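Side-chain contacts in kinase-associated protein B (Bacillus cereus, PDB 1Y71), which is of unknown function but belongs to the KapB family of the SH3 clan and probably works in association with a kinase: residues N29-G33 against S34-K38; V42-H45 against P46-G49. All coordinates share one frame; numbering follows the deposited sequence.

Contact 1 of 2, residues N29-G33 against S34-K38; sequences NSRPG and SYVVK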
ATOM      1  N   ASN B  29      -7.218  16.675   0.802  1.00 32.72           N
ATOM      2  CA  ASN B  29      -7.712  18.061   0.759  1.00 35.47           C
ATOM      3  C   ASN B  29      -6.531  18.996   0.506  1.00 36.73           C
ATOM      4  O   ASN B  29      -5.393  18.696   0.884  1.00 35.16           O
ATOM      5  CB  ASN B  29      -8.444  18.429   2.073  1.00 35.90           C
ATOM      6  CG  ASN B  29      -9.419  19.625   1.933  1.00 39.77           C
ATOM      7  OD1 ASN B  29      -9.986  19.895   0.861  1.00 42.64           O
ATOM      8  ND2 ASN B  29      -9.633  20.330   3.048  1.00 42.48           N
ATOM      9  N   SER B  30      -6.828  20.119  -0.149  1.00 38.78           N
ATOM     10  CA  SER B  30      -5.879  21.197  -0.371  1.00 41.24           C
ATOM     11  C   SER B  30      -6.319  22.417   0.429  1.00 42.43           C
ATOM     12  O   SER B  30      -7.471  22.521   0.881  1.00 42.79           O
ATOM     13  CB  SER B  30      -5.828  21.599  -1.852  1.00 41.56           C
ATOM     14  OG  SER B  30      -5.550  20.509  -2.715  1.00 43.56           O
ATOM     15  N   ARG B  31      -5.380  23.339   0.575  1.00 43.77           N
ATOM     16  CA  ARG B  31      -5.579  24.620   1.230  1.00 45.29           C
ATOM     17  C   ARG B  31      -4.295  25.372   0.952  1.00 44.42           C
ATOM     18  O   ARG B  31      -3.262  24.743   0.756  1.00 44.59           O
ATOM     19  CB  ARG B  31      -5.743  24.417   2.741  1.00 45.51           C
ATOM     20  CG  ARG B  31      -5.268  25.577   3.643  1.00 47.51           C
ATOM     21  CD  ARG B  31      -5.504  25.253   5.117  1.00 47.91           C
ATOM     22  NE  ARG B  31      -4.821  24.019   5.510  1.00 53.05           N
ATOM     23  CZ  ARG B  31      -5.334  22.794   5.404  1.00 54.97           C
ATOM     24  NH1 ARG B  31      -6.555  22.597   4.913  1.00 55.66           N
ATOM     25  NH2 ARG B  31      -4.608  21.752   5.788  1.00 57.14           N
ATOM     26  N   PRO B  32      -4.367  26.716   0.899  1.00 44.00           N
ATOM     27  CA  PRO B  32      -3.227  27.635   0.916  1.00 42.82           C
ATOM     28  C   PRO B  32      -1.920  27.091   1.523  1.00 41.34           C
ATOM     29  O   PRO B  32      -1.749  27.026   2.759  1.00 40.90           O
ATOM     30  CB  PRO B  32      -3.775  28.813   1.739  1.00 43.05           C
ATOM     31  CG  PRO B  32      -5.274  28.852   1.356  1.00 43.73           C
ATOM     32  CD  PRO B  32      -5.636  27.471   0.792  1.00 44.33           C
ATOM     33  N   GLY B  33      -1.011  26.697   0.635  1.00 39.86           N
ATOM     34  CA  GLY B  33       0.335  26.302   1.036  1.00 38.21           C
ATOM     35  C   GLY B  33       0.535  24.916   1.630  1.00 37.04           C
ATOM     36  O   GLY B  33       1.641  24.577   2.055  1.00 35.62           O
ATOM     37  N   SER B  34      -0.522  24.103   1.657  1.00 36.11           N
ATOM     38  CA  SER B  34      -0.414  22.804   2.290  1.00 35.09           C
ATOM     39  C   SER B  34      -1.436  21.802   1.754  1.00 33.68           C
ATOM     40  O   SER B  34      -2.354  22.158   1.025  1.00 32.45           O
ATOM     41  CB  SER B  34      -0.522  22.945   3.818  1.00 35.71           C
ATOM     42  OG  SER B  34      -1.843  23.276   4.224  1.00 38.79           O
ATOM     43  N   TYR B  35      -1.225  20.541   2.109  1.00 32.26           N
ATOM     44  CA  TYR B  35      -2.116  19.458   1.748  1.00 31.69           C
ATOM     45  C   TYR B  35      -2.403  18.636   2.971  1.00 30.10           C
ATOM     46  O   TYR B  35      -1.516  18.417   3.787  1.00 28.91           O
ATOM     47  CB  TYR B  35      -1.463  18.574   0.684  1.00 32.94           C
ATOM     48  CG  TYR B  35      -1.269  19.316  -0.608  1.00 35.84           C
ATOM     49  CD1 TYR B  35      -2.314  19.411  -1.527  1.00 35.23           C
ATOM     50  CD2 TYR B  35      -0.045  19.956  -0.902  1.00 36.89           C
ATOM     51  CE1 TYR B  35      -2.175  20.109  -2.697  1.00 36.55           C
ATOM     52  CE2 TYR B  35       0.107  20.668  -2.088  1.00 38.18           C
ATOM     53  CZ  TYR B  35      -0.971  20.733  -2.985  1.00 38.49           C
ATOM     54  OH  TYR B  35      -0.860  21.422  -4.175  1.00 38.68           O
ATOM     55  N   VAL B  36      -3.645  18.160   3.074  1.00 28.88           N
ATOM     56  CA  VAL B  36      -3.982  17.148   4.042  1.00 28.03           C
ATOM     57  C   VAL B  36      -3.621  15.830   3.350  1.00 27.23           C
ATOM     58  O   VAL B  36      -4.058  15.576   2.213  1.00 26.40           O
ATOM     59  CB  VAL B  36      -5.485  17.183   4.474  1.00 27.98           C
ATOM     60  CG1 VAL B  36      -5.731  16.150   5.522  1.00 28.84           C
ATOM     61  CG2 VAL B  36      -5.854  18.590   5.037  1.00 28.85           C
ATOM     62  N   VAL B  37      -2.792  15.028   4.026  1.00 25.28           N
ATOM     63  CA  VAL B  37      -2.318  13.742   3.495  1.00 23.77           C
ATOM     64  C   VAL B  37      -2.794  12.622   4.419  1.00 23.55           C
ATOM     65  O   VAL B  37      -2.548  12.665   5.641  1.00 22.03           O
ATOM     66  CB  VAL B  37      -0.742  13.759   3.349  1.00 24.88           C
ATOM     67  CG1 VAL B  37      -0.164  12.383   2.948  1.00 24.97           C
ATOM     68  CG2 VAL B  37      -0.300  14.849   2.341  1.00 23.95           C
ATOM     69  N   LYS B  38      -3.479  11.634   3.838  1.00 21.64           N
ATOM     70  CA  LYS B  38      -3.845  10.419   4.540  1.00 22.14           C
ATOM     71  C   LYS B  38      -2.693   9.434   4.427  1.00 21.23           C
ATOM     72  O   LYS B  38      -2.351   8.975   3.326  1.00 19.32           O
ATOM     73  CB  LYS B  38      -5.141   9.835   3.962  1.00 22.26           C
ATOM     74  CG  LYS B  38      -5.722   8.580   4.660  1.00 26.75           C
ATOM     75  CD  LYS B  38      -6.589   7.754   3.664  1.00 26.00           C
ATOM     76  CE  LYS B  38      -8.037   8.192   3.506  1.00 35.16           C
ATOM     77  NZ  LYS B  38      -8.682   7.544   2.251  1.00 33.61           N
TER
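The Arg31 guanidinium has the CG2 methyl of Val36 at its edge, in its plane, 3.5 Å from NH2. The hydroxyl of Ser34 stands obliquely to the same group, with OG 3.3 Å from Arg31 NE. The second flat group is the Tyr35 ring, which Ser30 OG approaches obliquely, 3.4 Å from CE1. These two clusters lie on opposite faces of a two-stranded hairpin, Asn29, Arg31, Ser34 and Val36 on one, Ser30 and Tyr35 on the other.

Arg31 CG is set anti to the backbone N (chi1 150°), and the chain then bends at chi3 (58°). That bend folds the guanidinium back over the neighbouring strand, past Ser34 to Val36. The same Val36 methyl also lies alongside the CB of Asn29, 3.9 Å away, so it is shared between the alkyl start of one side chain and the charged end of another. Asn75 OD1 gathers the polar ends, accepting from both Arg31 NH2 and Ser34 OG, and this probably holds the arginine in its folded-back pose.

A type II turn from Arg31 to Ser34, with Pro32 and Gly33 at its corners, makes this a tight beta hairpin. Gly33 has the positive phi (78°) that favours glycine. Ser34 N to Arg31 O, 3.0 Å, closes the turn; the reverse bond, Arg31 N to Ser34 O, is longer at 3.3 Å. Further along, Val36 N reaches Asn29 O at 2.9 Å.

The hairpin joins strands 21-31 and 34-42 of the antiparallel sheet, and strand 73-77, carrying Asn75, pairs with the other side of 34-42. On the opposite face from Arg31, Phe8 meets the Tyr35 ring edge-to-face and gives its N to the Tyr35 hydroxyl.

Contact 2 of 2, residues V42-H45 against P46-G49; sequences VLKH and PVQG
The carbonyl oxygen of Pro46 accepts hydrogen bonds from Gln102 NE2 and, weakly, from His45 ND1 (3.3 Å, with 144° at the hydrogen). The same ND1 also makes a weak bond to Gln102 OE1, so the glutamine amide of helix 91-104 serves the ring and the carbonyl together. On the far side of the imidazole, NE2 is hydrogen-bonded to Tyr128 OH, which with the weak bonds at ND1 probably limits rotation of the ring.

Pro46 also meets the ring through its own CD, which sits over one face, 3.6 Å from the ring centroid and 21° off the normal: a CH-pi contact displaced toward the rim, nearest to CG at 3.4 Å. His45 CG lies anti to the backbone N (chi1 -165°), beside the carbonyl carbon, and this puts the imidazole next to the following proline.

The chain reaches this point from strand 34-42 through a classic beta bulge, in which Leu43 and Lys44 both face Lys22. From His45 to Val47 it then runs in polyproline II conformation. With about three residues a turn, this brings residues three apart to the same side: Gln48 comes back to His45, and Val47 to Lys44.

The Gln48 amide lies by the edge of the imidazole, its plane turned 42° from that of the ring. Leu124 of helix 112-127 touches both side chains, while Leu95 and Leu99 of helix 91-104 pack on His45. The other pair is more open: the lysine, extended until a bend at chi4, passes its NZ by Val47 CG2 at 3.8 Å and bonds to Thr20 O. Thr20 OG1 in turn bonds Val47 N.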
ATOM      1  N   VAL B  42       4.963   4.016   5.719  1.00 20.73           N
ATOM      2  CA  VAL B  42       6.122   4.714   6.262  1.00 22.11           C
ATOM      3  C   VAL B  42       7.386   4.427   5.444  1.00 22.10           C
ATOM      4  O   VAL B  42       7.741   3.282   5.241  1.00 22.42           O
ATOM      5  CB  VAL B  42       6.393   4.334   7.733  1.00 23.11           C
ATOM      6  CG1 VAL B  42       7.537   5.244   8.327  1.00 23.63           C
ATOM      7  CG2 VAL B  42       5.104   4.432   8.575  1.00 21.36           C
ATOM      8  N   LEU B  43       8.054   5.489   4.992  1.00 21.81           N
ATOM      9  CA  LEU B  43       9.354   5.388   4.314  1.00 22.08           C
ATOM     10  C   LEU B  43      10.527   5.688   5.252  1.00 22.25           C
ATOM     11  O   LEU B  43      11.611   5.078   5.133  1.00 21.65           O
ATOM     12  CB  LEU B  43       9.441   6.352   3.106  1.00 21.74           C
ATOM     13  CG  LEU B  43       8.628   6.041   1.861  1.00 22.03           C
ATOM     14  CD1 LEU B  43       8.756   7.195   0.855  1.00 22.26           C
ATOM     15  CD2 LEU B  43       9.003   4.698   1.229  1.00 25.53           C
ATOM     16  N   LYS B  44      10.327   6.636   6.159  1.00 21.44           N
ATOM     17  CA  LYS B  44      11.383   6.968   7.116  1.00 21.05           C
ATOM     18  C   LYS B  44      10.761   7.243   8.457  1.00 21.19           C
ATOM     19  O   LYS B  44       9.825   8.050   8.556  1.00 21.40           O
ATOM     20  CB  LYS B  44      12.221   8.170   6.638  1.00 19.75           C
ATOM     21  CG  LYS B  44      13.229   8.655   7.696  1.00 21.17           C
ATOM     22  CD  LYS B  44      13.787  10.003   7.283  1.00 24.23           C
ATOM     23  CE  LYS B  44      14.999  10.377   8.119  1.00 29.93           C
ATOM     24  NZ  LYS B  44      14.698  11.457   9.103  1.00 27.72           N
ATOM     25  N   HIS B  45      11.230   6.516   9.468  1.00 21.55           N
ATOM     26  CA  HIS B  45      10.753   6.698  10.831  1.00 22.03           C
ATOM     27  C   HIS B  45      11.381   7.973  11.379  1.00 22.18           C
ATOM     28  O   HIS B  45      12.552   8.271  11.074  1.00 22.56           O
ATOM     29  CB  HIS B  45      11.038   5.455  11.699  1.00 20.76           C
ATOM     30  CG  HIS B  45      10.274   5.435  12.986  1.00 24.51           C
ATOM     31  ND1 HIS B  45      10.701   6.110  14.113  1.00 24.51           N
ATOM     32  CD2 HIS B  45       9.103   4.842  13.322  1.00 24.19           C
ATOM     33  CE1 HIS B  45       9.837   5.915  15.094  1.00 28.23           C
ATOM     34  NE2 HIS B  45       8.849   5.163  14.638  1.00 27.88           N
ATOM     35  N   PRO B  46      10.588   8.781  12.104  1.00 22.43           N
ATOM     36  CA  PRO B  46      11.114  10.071  12.564  1.00 22.61           C
ATOM     37  C   PRO B  46      12.262   9.958  13.573  1.00 22.47           C
ATOM     38  O   PRO B  46      12.400   8.949  14.293  1.00 21.52           O
ATOM     39  CB  PRO B  46       9.917  10.717  13.257  1.00 21.55           C
ATOM     40  CG  PRO B  46       9.038   9.547  13.642  1.00 24.40           C
ATOM     41  CD  PRO B  46       9.158   8.631  12.456  1.00 21.25           C
ATOM     42  N   VAL B  47      13.041  11.025  13.616  1.00 22.80           N
ATOM     43  CA  VAL B  47      14.171  11.142  14.519  1.00 24.69           C
ATOM     44  C   VAL B  47      13.625  11.265  15.939  1.00 24.60           C
ATOM     45  O   VAL B  47      12.555  11.834  16.147  1.00 23.10           O
ATOM     46  CB  VAL B  47      15.035  12.382  14.130  1.00 24.99           C
ATOM     47  CG1 VAL B  47      16.346  12.396  14.896  1.00 28.15           C
ATOM     48  CG2 VAL B  47      15.416  12.295  12.701  1.00 26.96           C
ATOM     49  N   GLN B  48      14.355  10.724  16.910  1.00 25.38           N
ATOM     50  CA  GLN B  48      13.939  10.789  18.310  1.00 26.83           C
ATOM     51  C   GLN B  48      14.599  11.949  19.050  1.00 28.59           C
ATOM     52  O   GLN B  48      15.610  12.491  18.603  1.00 28.39           O
ATOM     53  CB  GLN B  48      14.291   9.469  19.009  1.00 27.24           C
ATOM     54  CG  GLN B  48      13.708   8.241  18.307  1.00 26.47           C
ATOM     55  CD  GLN B  48      12.204   8.326  18.138  1.00 29.35           C
ATOM     56  OE1 GLN B  48      11.692   8.509  17.025  1.00 30.71           O
ATOM     57  NE2 GLN B  48      11.484   8.198  19.240  1.00 29.23           N
ATOM     58  N   GLY B  49      14.007  12.330  20.180  1.00 31.21           N
ATOM     59  CA  GLY B  49      14.591  13.335  21.078  1.00 32.89           C
ATOM     60  C   GLY B  49      13.826  14.642  20.978  1.00 34.08           C
ATOM     61  O   GLY B  49      13.037  14.822  20.038  1.00 35.45           O
TER

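How the contacts relate
Followed from the N terminus, strand 21-31 climbs to contact 1, where the chain reverses in a two-residue turn and the backbone bonds of contact 1 close the hairpin. Strand 34-42 then carries the chain back, and contact 2 opens where that strand ends and runs on into the loop after it. The two are in series, neither enclosing nor crossing the other, and their centres lie about 21 Å apart. The centre of contact 1 lies about 17 Å, and that of contact 2 about 5 Å, from the centre of the chain. Contact 1, at the far tip of the sheet, joins two strands with each other; contact 2 lays the departing loop against helices 91-104 and 112-127, tying sheet to helices.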